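Local coordinates for protein 3-deoxy-manno-octulosonate cytidylyltransferase (PDB 1H7E) that catalyses the transfer of a cytidylyl group from CTP to the eight-carbon sugar KDO, giving CMP-KDO and diphosphate, probably for lipopolysaccharide biosynthesis, at residues R79-E82 with V83-V87; Y176-R180 with D181-N185; T50-P53 with R54-Q57; Y34-A37 with L38-A41. All blocks are in the same frame, centred on the assembly; numbering follows the deposited sequence.

Interaction 1. Residues R79-E82 with V83-V87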
loop_
_atom_site.group_PDB
_atom_site.type_symbol
_atom_site.label_atom_id
_atom_site.label_comp_id
_atom_site.label_asym_id
_atom_site.label_seq_id
_atom_site.Cartn_x
_atom_site.Cartn_y
_atom_site.Cartn_z
ATOM N N ARG A 79 5.684 23.103 8.485
ATOM C CA ARG A 79 5.622 24.514 8.110
ATOM C C ARG A 79 4.174 24.936 7.843
ATOM O O ARG A 79 3.762 26.036 8.216
ATOM C CB ARG A 79 6.501 24.779 6.895
ATOM C CG ARG A 79 6.366 26.181 6.303
ATOM C CD ARG A 79 7.445 26.459 5.227
ATOM N NE ARG A 79 8.667 27.034 5.801
ATOM C CZ ARG A 79 9.687 26.336 6.297
ATOM N NH1 ARG A 79 9.675 25.007 6.286
ATOM N NH2 ARG A 79 10.682 26.967 6.900
ATOM N N LEU A 80 3.392 24.049 7.228
ATOM C CA LEU A 80 1.978 24.318 6.944
ATOM C C LEU A 80 1.151 24.360 8.248
ATOM O O LEU A 80 0.156 25.076 8.320
ATOM C CB LEU A 80 1.408 23.261 5.973
ATOM C CG LEU A 80 -0.020 23.391 5.432
ATOM C CD1 LEU A 80 -0.165 24.651 4.616
ATOM C CD2 LEU A 80 -0.336 22.196 4.563
ATOM N N VAL A 81 1.546 23.581 9.259
ATOM C CA VAL A 81 0.843 23.562 10.553
ATOM C C VAL A 81 0.988 24.938 11.235
ATOM O O VAL A 81 0.021 25.487 11.785
ATOM C CB VAL A 81 1.372 22.409 11.476
ATOM C CG1 VAL A 81 0.873 22.567 12.906
ATOM C CG2 VAL A 81 0.895 21.057 10.936
ATOM N N GLU A 82 2.182 25.511 11.151
ATOM C CA GLU A 82 2.407 26.827 11.719
ATOM C C GLU A 82 1.543 27.866 10.991
ATOM O O GLU A 82 0.970 28.744 11.632
ATOM C CB GLU A 82 3.870 27.241 11.637
ATOM C CG GLU A 82 4.106 28.597 12.285
ATOM C CD GLU A 82 5.498 29.154 12.072
ATOM O OE1 GLU A 82 6.351 28.471 11.460
ATOM O OE2 GLU A 82 5.751 30.295 12.524
ATOM N N VAL A 83 1.460 27.777 9.662
ATOM C CA VAL A 83 0.649 28.716 8.896
ATOM C C VAL A 83 -0.827 28.570 9.259
ATOM O O VAL A 83 -1.558 29.562 9.358
ATOM C CB VAL A 83 0.813 28.507 7.351
ATOM C CG1 VAL A 83 -0.212 29.359 6.585
ATOM C CG2 VAL A 83 2.226 28.869 6.923
ATOM N N MET A 84 -1.261 27.327 9.450
ATOM C CA MET A 84 -2.651 27.015 9.775
ATOM C C MET A 84 -3.183 27.744 11.019
ATOM O O MET A 84 -4.337 28.154 11.051
ATOM C CB MET A 84 -2.821 25.495 9.926
ATOM C CG MET A 84 -4.208 25.017 10.361
ATOM S SD MET A 84 -4.404 24.930 12.164
ATOM C CE MET A 84 -3.050 23.783 12.628
ATOM N N HIS A 85 -2.352 27.868 12.046
ATOM C CA HIS A 85 -2.769 28.560 13.275
ATOM C C HIS A 85 -3.067 30.042 13.073
ATOM O O HIS A 85 -3.923 30.606 13.761
ATOM C CB HIS A 85 -1.705 28.422 14.343
ATOM C CG HIS A 85 -1.658 27.069 14.957
ATOM N ND1 HIS A 85 -2.740 26.508 15.600
ATOM C CD2 HIS A 85 -0.657 26.164 15.036
ATOM C CE1 HIS A 85 -2.405 25.312 16.050
ATOM N NE2 HIS A 85 -1.146 25.079 15.721
ATOM N N LYS A 86 -2.357 30.646 12.122
ATOM C CA LYS A 86 -2.489 32.057 11.779
ATOM C C LYS A 86 -3.432 32.390 10.641
ATOM O O LYS A 86 -4.047 33.446 10.662
ATOM C CB LYS A 86 -1.119 32.660 11.500
ATOM C CG LYS A 86 -0.292 32.752 12.750
ATOM C CD LYS A 86 1.055 33.370 12.505
ATOM C CE LYS A 86 1.773 33.566 13.825
ATOM N NZ LYS A 86 3.066 34.237 13.603
ATOM N N VAL A 87 -3.522 31.520 9.634
ATOM C CA VAL A 87 -4.409 31.748 8.490
ATOM C C VAL A 87 -5.573 30.778 8.566
ATOM O O VAL A 87 -5.396 29.566 8.393
ATOM C CB VAL A 87 -3.666 31.547 7.154
ATOM C CG1 VAL A 87 -4.631 31.661 5.985
ATOM C CG2 VAL A 87 -2.534 32.545 7.022
HETATM O O HOH W 1 3.737 32.186 11.438
#
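Val81 and Met84 lie side by side on one flank of helix 76-86 and point the same way. Val81 CG1 meets Met84 CE at 4.1 Å. The methionine chain is bent at chi2 (-89°) and again at chi3 (-58°). These bends bring CE back over the centre of one face of the His85 ring, 3.8 Å above its plane. On the buried side the backbone bonds are regular. Val83 N donates to Arg79 O at 3.2 Å and Met84 N to Leu80 O at 2.9 Å. Val83 CG2 also rests 3.5 Å from Arg79 O. The solvent side is looser. His85 N reaches Val81 O by a weak bond of 3.4 Å, and His85 and Lys86 are exposed. Glu82 OE2 stays 4.9 Å from Lys86 NZ, and one water bridges the two opposite charges. The other carboxylate oxygen, Glu82 OE1, accepts from His73 NE2 and Arg70 N. The helix packs on the central mixed sheet. Leu80 and Met84 touch strand 91-94, Val83 and Val87 touch strand 45-50, and Leu80, Val81 and Met84 meet Leu183 of helix 180-185.

Interaction 2. Residues Y176-R180 with D181-N185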
loop_
_atom_site.group_PDB
_atom_site.type_symbol
_atom_site.label_atom_id
_atom_site.label_comp_id
_atom_site.label_asym_id
_atom_site.label_seq_id
_atom_site.Cartn_x
_atom_site.Cartn_y
_atom_site.Cartn_z
ATOM N N TYR A 176 -0.863 18.661 -2.311
ATOM C CA TYR A 176 -1.814 18.120 -1.339
ATOM C C TYR A 176 -2.886 19.107 -0.905
ATOM O O TYR A 176 -2.646 20.313 -0.912
ATOM C CB TYR A 176 -1.076 17.736 -0.057
ATOM C CG TYR A 176 -0.012 16.679 -0.187
ATOM C CD1 TYR A 176 1.296 17.021 -0.536
ATOM C CD2 TYR A 176 -0.298 15.343 0.096
ATOM C CE1 TYR A 176 2.303 16.050 -0.593
ATOM C CE2 TYR A 176 0.697 14.363 0.046
ATOM C CZ TYR A 176 1.986 14.725 -0.294
ATOM O OH TYR A 176 2.972 13.774 -0.306
ATOM N N ALA A 177 -4.058 18.582 -0.547
ATOM C CA ALA A 177 -5.168 19.372 0.011
ATOM C C ALA A 177 -5.429 18.702 1.370
ATOM O O ALA A 177 -5.598 17.478 1.452
ATOM C CB ALA A 177 -6.415 19.298 -0.864
ATOM N N TYR A 178 -5.408 19.489 2.440
ATOM C CA TYR A 178 -5.638 18.968 3.784
ATOM C C TYR A 178 -6.808 19.657 4.427
ATOM O O TYR A 178 -6.941 20.862 4.305
ATOM C CB TYR A 178 -4.461 19.273 4.716
ATOM C CG TYR A 178 -3.133 18.708 4.309
ATOM C CD1 TYR A 178 -2.729 17.443 4.748
ATOM C CD2 TYR A 178 -2.250 19.452 3.541
ATOM C CE1 TYR A 178 -1.477 16.945 4.439
ATOM C CE2 TYR A 178 -0.982 18.949 3.220
ATOM C CZ TYR A 178 -0.613 17.699 3.679
ATOM O OH TYR A 178 0.635 17.206 3.399
ATOM N N ARG A 179 -7.639 18.887 5.117
ATOM C CA ARG A 179 -8.749 19.425 5.894
ATOM C C ARG A 179 -8.062 20.045 7.139
ATOM O O ARG A 179 -7.000 19.572 7.587
ATOM C CB ARG A 179 -9.657 18.291 6.354
ATOM C CG ARG A 179 -11.106 18.573 6.237
ATOM C CD ARG A 179 -11.649 17.856 5.046
ATOM N NE ARG A 179 -12.771 18.577 4.459
ATOM C CZ ARG A 179 -13.333 18.264 3.296
ATOM N NH1 ARG A 179 -12.877 17.224 2.588
ATOM N NH2 ARG A 179 -14.330 19.013 2.825
ATOM N N ARG A 180 -8.654 21.106 7.688
ATOM C CA ARG A 180 -8.093 21.782 8.859
ATOM C C ARG A 180 -7.826 20.849 10.054
ATOM O O ARG A 180 -6.756 20.914 10.683
ATOM C CB ARG A 180 -9.022 22.941 9.278
ATOM C CG ARG A 180 -8.489 23.785 10.425
ATOM C CD ARG A 180 -9.367 25.019 10.690
ATOM N NE ARG A 180 -8.975 25.689 11.928
ATOM C CZ ARG A 180 -8.030 26.623 12.039
ATOM N NH1 ARG A 180 -7.360 27.049 10.982
ATOM N NH2 ARG A 180 -7.695 27.079 13.240
ATOM N N ASP A 181 -8.775 19.972 10.360
ATOM C CA ASP A 181 -8.605 19.072 11.504
ATOM C C ASP A 181 -7.416 18.117 11.397
ATOM O O ASP A 181 -6.876 17.701 12.420
ATOM C CB ASP A 181 -9.898 18.317 11.831
ATOM C CG ASP A 181 -10.426 17.515 10.658
ATOM O OD1 ASP A 181 -11.525 17.832 10.161
ATOM O OD2 ASP A 181 -9.758 16.546 10.242
ATOM N N VAL A 182 -6.965 17.815 10.176
ATOM C CA VAL A 182 -5.804 16.935 10.007
ATOM C C VAL A 182 -4.547 17.658 10.458
ATOM O O VAL A 182 -3.712 17.098 11.172
ATOM C CB VAL A 182 -5.632 16.473 8.534
ATOM C CG1 VAL A 182 -4.345 15.659 8.381
ATOM C CG2 VAL A 182 -6.823 15.625 8.124
ATOM N N LEU A 183 -4.444 18.931 10.081
ATOM C CA LEU A 183 -3.298 19.744 10.437
ATOM C C LEU A 183 -3.259 20.065 11.936
ATOM O O LEU A 183 -2.172 20.141 12.512
ATOM C CB LEU A 183 -3.276 21.017 9.593
ATOM C CG LEU A 183 -3.071 20.779 8.085
ATOM C CD1 LEU A 183 -3.236 22.078 7.349
ATOM C CD2 LEU A 183 -1.686 20.190 7.804
ATOM N N GLN A 184 -4.427 20.194 12.565
ATOM C CA GLN A 184 -4.504 20.477 14.013
ATOM C C GLN A 184 -4.004 19.309 14.854
ATOM O O GLN A 184 -3.479 19.497 15.956
ATOM C CB GLN A 184 -5.934 20.787 14.443
ATOM C CG GLN A 184 -6.441 22.107 13.911
ATOM C CD GLN A 184 -7.866 22.401 14.312
ATOM O OE1 GLN A 184 -8.784 21.646 13.995
ATOM N NE2 GLN A 184 -8.065 23.523 14.984
ATOM N N ASN A 185 -4.195 18.099 14.338
ATOM C CA ASN A 185 -3.775 16.882 15.026
ATOM C C ASN A 185 -2.461 16.298 14.501
ATOM O O ASN A 185 -1.973 15.306 15.037
ATOM C CB ASN A 185 -4.868 15.811 14.904
ATOM C CG ASN A 185 -6.168 16.229 15.552
ATOM O OD1 ASN A 185 -6.175 16.774 16.659
ATOM N ND2 ASN A 185 -7.281 15.984 14.862
#
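Tyr178 and Leu183 make the main apolar contact, their side chains crossing at about a right angle. Tyr178 CB meets Leu183 CG at 3.9 Å. With Tyr178 CG anti to its carbonyl carbon (chi1 -60°), the ring stands beside the start of the helix, where Leu183 CD2 sits over one face, offset toward the rim. Val182 CG1 approaches the same ring obliquely, at 4.4 Å from Tyr178 CD1. Tyr178 OH in turn lies 3.7 Å above the ring plane of Tyr176, also near the rim. The segments form a strand-to-helix junction in the GT-A type nucleotidyltransferase fold. Strand 169-179 runs antiparallel to its two neighbours in the central sheet, and the axes of 176-179 and 181-185 run at 82° to each other. Arg179 holds the N-cap position. Two backbone bonds start the first turn. Val182 N donates to Arg179 O at 3.1 Å. Gln184 N donates to Arg180 O, also at 3.1 Å. Among the polar side chains, the Gln184 amide approaches the Arg180 guanidinium at a slant, the planes 57° apart. Gln184 NE2 is 3.9 Å from Arg180 NE. Gln184 CG packs closer, 3.5 Å from Arg180 O. Arg179 and Asp181 run alongside each other with their charged ends apart: Arg179 NE is 5.9 Å from Asp181 OD1. Arg179 NH1 instead bonds Leu120 O and Met114 O.

Interaction 3. Residues T50-P53 with R54-Q57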
loop_
_atom_site.group_PDB
_atom_site.type_symbol
_atom_site.label_atom_id
_atom_site.label_comp_id
_atom_site.label_asym_id
_atom_site.label_seq_id
_atom_site.Cartn_x
_atom_site.Cartn_y
_atom_site.Cartn_z
ATOM N N THR A 50 7.516 31.339 4.016
ATOM C CA THR A 50 8.958 31.315 3.899
ATOM C C THR A 50 9.655 31.518 5.220
ATOM O O THR A 50 9.035 31.906 6.210
ATOM C CB THR A 50 9.440 32.381 2.895
ATOM O OG1 THR A 50 10.845 32.235 2.675
ATOM C CG2 THR A 50 9.173 33.770 3.412
ATOM N N ASP A 51 10.944 31.190 5.234
ATOM C CA ASP A 51 11.782 31.345 6.420
ATOM C C ASP A 51 12.932 32.326 6.139
ATOM O O ASP A 51 13.786 32.554 7.003
ATOM C CB ASP A 51 12.332 29.981 6.900
ATOM C CG ASP A 51 13.174 29.250 5.841
ATOM O OD1 ASP A 51 13.250 29.702 4.680
ATOM O OD2 ASP A 51 13.764 28.197 6.183
ATOM N N ASP A 52 12.900 32.945 4.956
ATOM C CA ASP A 52 13.938 33.878 4.529
ATOM C C ASP A 52 13.386 35.253 4.124
ATOM O O ASP A 52 12.501 35.338 3.272
ATOM C CB ASP A 52 14.717 33.249 3.365
ATOM C CG ASP A 52 15.991 34.000 3.043
ATOM O OD1 ASP A 52 15.912 34.960 2.259
ATOM O OD2 ASP A 52 17.065 33.634 3.576
ATOM N N PRO A 53 13.936 36.346 4.704
ATOM C CA PRO A 53 13.509 37.727 4.417
ATOM C C PRO A 53 13.701 38.168 2.966
ATOM O O PRO A 53 12.992 39.057 2.486
ATOM C CB PRO A 53 14.353 38.566 5.386
ATOM C CG PRO A 53 15.581 37.729 5.584
ATOM C CD PRO A 53 15.012 36.338 5.713
ATOM N N ARG A 54 14.656 37.559 2.271
ATOM C CA ARG A 54 14.898 37.898 0.869
ATOM C C ARG A 54 13.698 37.454 0.020
ATOM O O ARG A 54 13.253 38.185 -0.881
ATOM C CB ARG A 54 16.196 37.244 0.367
ATOM C CG ARG A 54 17.454 37.722 1.091
ATOM C CD ARG A 54 18.709 36.950 0.661
ATOM N NE ARG A 54 18.762 35.591 1.211
ATOM C CZ ARG A 54 19.825 34.785 1.162
ATOM N NH1 ARG A 54 20.956 35.184 0.584
ATOM N NH2 ARG A 54 19.754 33.569 1.692
ATOM N N VAL A 55 13.155 36.276 0.344
ATOM C CA VAL A 55 11.998 35.732 -0.361
ATOM C C VAL A 55 10.749 36.529 0.019
ATOM O O VAL A 55 9.930 36.871 -0.845
ATOM C CB VAL A 55 11.791 34.216 -0.050
ATOM C CG1 VAL A 55 10.479 33.709 -0.645
ATOM C CG2 VAL A 55 12.927 33.413 -0.617
ATOM N N GLU A 56 10.614 36.838 1.308
ATOM C CA GLU A 56 9.475 37.606 1.786
ATOM C C GLU A 56 9.436 38.934 1.043
ATOM O O GLU A 56 8.378 39.366 0.586
ATOM C CB GLU A 56 9.611 37.877 3.271
ATOM C CG GLU A 56 8.551 38.819 3.807
ATOM C CD GLU A 56 8.867 39.285 5.209
ATOM O OE1 GLU A 56 10.050 39.612 5.480
ATOM O OE2 GLU A 56 7.936 39.310 6.038
ATOM N N GLN A 57 10.599 39.573 0.940
ATOM C CA GLN A 57 10.733 40.844 0.234
ATOM C C GLN A 57 10.377 40.705 -1.243
ATOM O O GLN A 57 9.612 41.515 -1.776
ATOM C CB GLN A 57 12.160 41.395 0.372
ATOM C CG GLN A 57 12.331 42.353 1.543
ATOM C CD GLN A 57 11.345 43.516 1.482
ATOM O OE1 GLN A 57 11.509 44.445 0.680
ATOM N NE2 GLN A 57 10.298 43.456 2.314
#
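Asp52 OD1 accepts two hydrogen bonds from Arg54. The backbone Arg54 N donates at 2.9 Å, from above the carboxylate plane; this is the N-cap bond of helix 53-61. The side-chain Arg54 NE donates at 3.1 Å on the syn side, with OD1 almost in the guanidinium plane. Arg54 NH2 adds a longer bond of 3.3 Å to Asp52 OD2. The guanidinium thus grips the carboxylate side-on in a salt bridge, one nitrogen to each oxygen, with the planes 32° apart. The arginine chain bends at chi3 (-74°), which turns NE and NH2 back toward the cap. Three bonds from Arg54, one of them from its backbone, fix the rotation of the Asp52 carboxylate. The same guanidinium makes a cation-pi contact with Tyr11. Asp52 O also serves the first turn: Glu56 N donates to it at 3.1 Å, and Val55 N weakly. Gln57 N bonds Pro53 O at 2.9 Å. Just before the cap, Thr50 OG1 accepts from Asp52 N at 3.2 Å, an ST turn. The hydroxyl oxygen is anti to the threonine N (chi1 -173°). There it also touches Val55 CB at 3.5 Å, and it bonds Ala9 O. The Thr50 and Glu56 side chains cross at about a right angle, methyl CG2 lying near Glu56 CB. The turn joins the end of strand 45-50 to helix 53-61. Val55 rests on Tyr11 and Pro20. Thr50 and Glu56 touch strand 65-68, the outermost strand on that side of the sheet.

Interaction 4. Residues Y34-A37 with L38-A41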
loop_
_atom_site.group_PDB
_atom_site.type_symbol
_atom_site.label_atom_id
_atom_site.label_comp_id
_atom_site.label_asym_id
_atom_site.label_seq_id
_atom_site.Cartn_x
_atom_site.Cartn_y
_atom_site.Cartn_z
ATOM N N TYR A 34 2.868 31.812 -8.023
ATOM C CA TYR A 34 1.877 32.677 -7.396
ATOM C C TYR A 34 0.816 33.075 -8.414
ATOM O O TYR A 34 -0.380 32.970 -8.137
ATOM C CB TYR A 34 2.553 33.932 -6.798
ATOM C CG TYR A 34 1.688 34.670 -5.780
ATOM C CD1 TYR A 34 0.705 35.577 -6.187
ATOM C CD2 TYR A 34 1.821 34.418 -4.417
ATOM C CE1 TYR A 34 -0.132 36.205 -5.256
ATOM C CE2 TYR A 34 0.993 35.044 -3.482
ATOM C CZ TYR A 34 0.021 35.929 -3.909
ATOM O OH TYR A 34 -0.805 36.501 -2.970
ATOM N N GLU A 35 1.259 33.511 -9.593
ATOM C CA GLU A 35 0.332 33.920 -10.646
ATOM C C GLU A 35 -0.589 32.789 -11.093
ATOM O O GLU A 35 -1.775 33.018 -11.318
ATOM C CB GLU A 35 1.080 34.512 -11.834
ATOM C CG GLU A 35 1.841 35.785 -11.489
ATOM C CD GLU A 35 2.441 36.467 -12.706
ATOM O OE1 GLU A 35 2.132 36.057 -13.843
ATOM O OE2 GLU A 35 3.214 37.427 -12.532
ATOM N N ARG A 36 -0.069 31.564 -11.208
ATOM C CA ARG A 36 -0.937 30.435 -11.582
ATOM C C ARG A 36 -1.907 30.083 -10.461
ATOM O O ARG A 36 -3.064 29.775 -10.716
ATOM C CB ARG A 36 -0.118 29.220 -12.004
ATOM C CG ARG A 36 0.304 29.326 -13.442
ATOM C CD ARG A 36 1.668 28.787 -13.648
ATOM N NE ARG A 36 2.154 29.101 -14.987
ATOM C CZ ARG A 36 1.990 28.329 -16.059
ATOM N NH1 ARG A 36 1.343 27.169 -15.980
ATOM N NH2 ARG A 36 2.501 28.717 -17.219
ATOM N N ALA A 37 -1.447 30.192 -9.213
ATOM C CA ALA A 37 -2.290 29.911 -8.047
ATOM C C ALA A 37 -3.498 30.854 -8.005
ATOM O O ALA A 37 -4.607 30.444 -7.631
ATOM C CB ALA A 37 -1.465 30.035 -6.765
ATOM N N LEU A 38 -3.292 32.105 -8.433
ATOM C CA LEU A 38 -4.375 33.089 -8.450
ATOM C C LEU A 38 -5.482 32.738 -9.426
ATOM O O LEU A 38 -6.609 33.194 -9.258
ATOM C CB LEU A 38 -3.846 34.485 -8.781
ATOM C CG LEU A 38 -3.132 35.171 -7.634
ATOM C CD1 LEU A 38 -2.467 36.438 -8.127
ATOM C CD2 LEU A 38 -4.132 35.452 -6.546
ATOM N N GLN A 39 -5.154 31.928 -10.437
ATOM C CA GLN A 39 -6.110 31.515 -11.455
ATOM C C GLN A 39 -6.994 30.349 -11.033
ATOM O O GLN A 39 -7.867 29.936 -11.788
ATOM C CB GLN A 39 -5.376 31.157 -12.745
ATOM C CG GLN A 39 -4.517 32.285 -13.314
ATOM C CD GLN A 39 -3.695 31.849 -14.531
ATOM O OE1 GLN A 39 -4.111 30.968 -15.282
ATOM N NE2 GLN A 39 -2.523 32.461 -14.723
ATOM N N VAL A 40 -6.772 29.812 -9.835
ATOM C CA VAL A 40 -7.563 28.678 -9.354
ATOM C C VAL A 40 -8.872 29.163 -8.770
ATOM O O VAL A 40 -8.888 29.896 -7.787
ATOM C CB VAL A 40 -6.802 27.843 -8.277
ATOM C CG1 VAL A 40 -7.635 26.656 -7.840
ATOM C CG2 VAL A 40 -5.458 27.381 -8.815
ATOM N N ALA A 41 -9.973 28.751 -9.381
ATOM C CA ALA A 41 -11.290 29.145 -8.905
ATOM C C ALA A 41 -11.596 28.496 -7.566
ATOM O O ALA A 41 -11.115 27.399 -7.287
ATOM C CB ALA A 41 -12.350 28.745 -9.924
HETATM O O HOH W 2 -6.780 31.317 -6.530
#
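Leu38 packs back on Tyr34 at the C-terminal end of helix 29-38. This helix lies on the central sheet of the GT-A type fold, and its end leads into the loop before strand 45-50. Leu38 CB sits 3.6 Å from Glu35 O. Its CG is anti to the carbonyl carbon (chi1 -76°) and lies 3.6 Å from Tyr34 O. At the tip, CD1 is the methyl that reaches the tyrosine ring. It approaches obliquely, at 3.7 Å from Tyr34 CE1. The ring also meets Phe62 edge to face, and Tyr34 OH bonds Lys65 N. Leu38 N donates to Tyr34 O, an i to i+4 helical bond. The next two bonds are shorter in span, each between residues three apart. Gln39 N donates to Arg36 O at 3.0 Å, and Val40 N to Ala37 O at 3.2 Å. Gln39 extends back along the helix, and its CG packs 3.5 Å from Glu35 O. The charged ends point elsewhere: Glu35 OE1 forms a salt bridge with Lys27 NZ, Glu35 OE2 accepts from Gln31 NE2, and Arg36 NH1 bonds Ile102 O. Ala37 and Val40 face Ile5 of strand 3-8. One water closes the turn, donating to Ala37 O at 2.6 Å and to Val40 O at 2.8 Å.

All four contacts are local, along a helix, at a helix end or at a strand-helix junction, around the central mixed sheet. Interactions 1 and 2 are closest, with centres 10 Å apart. Leu80 CD2 packs on Tyr178 CD2 at 3.5 Å, and Met84 O lies 3.2 Å from Arg180 NH1, a probable hydrogen bond. Interaction 3 is 16 Å from interaction 1, centre to centre. A long, weak ion pair joins them, with Arg79 NH2 3.4 Å from Asp51 OD2. Interaction 4 touches none of the others; its nearest atoms are about 9 Å from interaction 3. The enzyme is in its apo form, with no substrate to mark the active site.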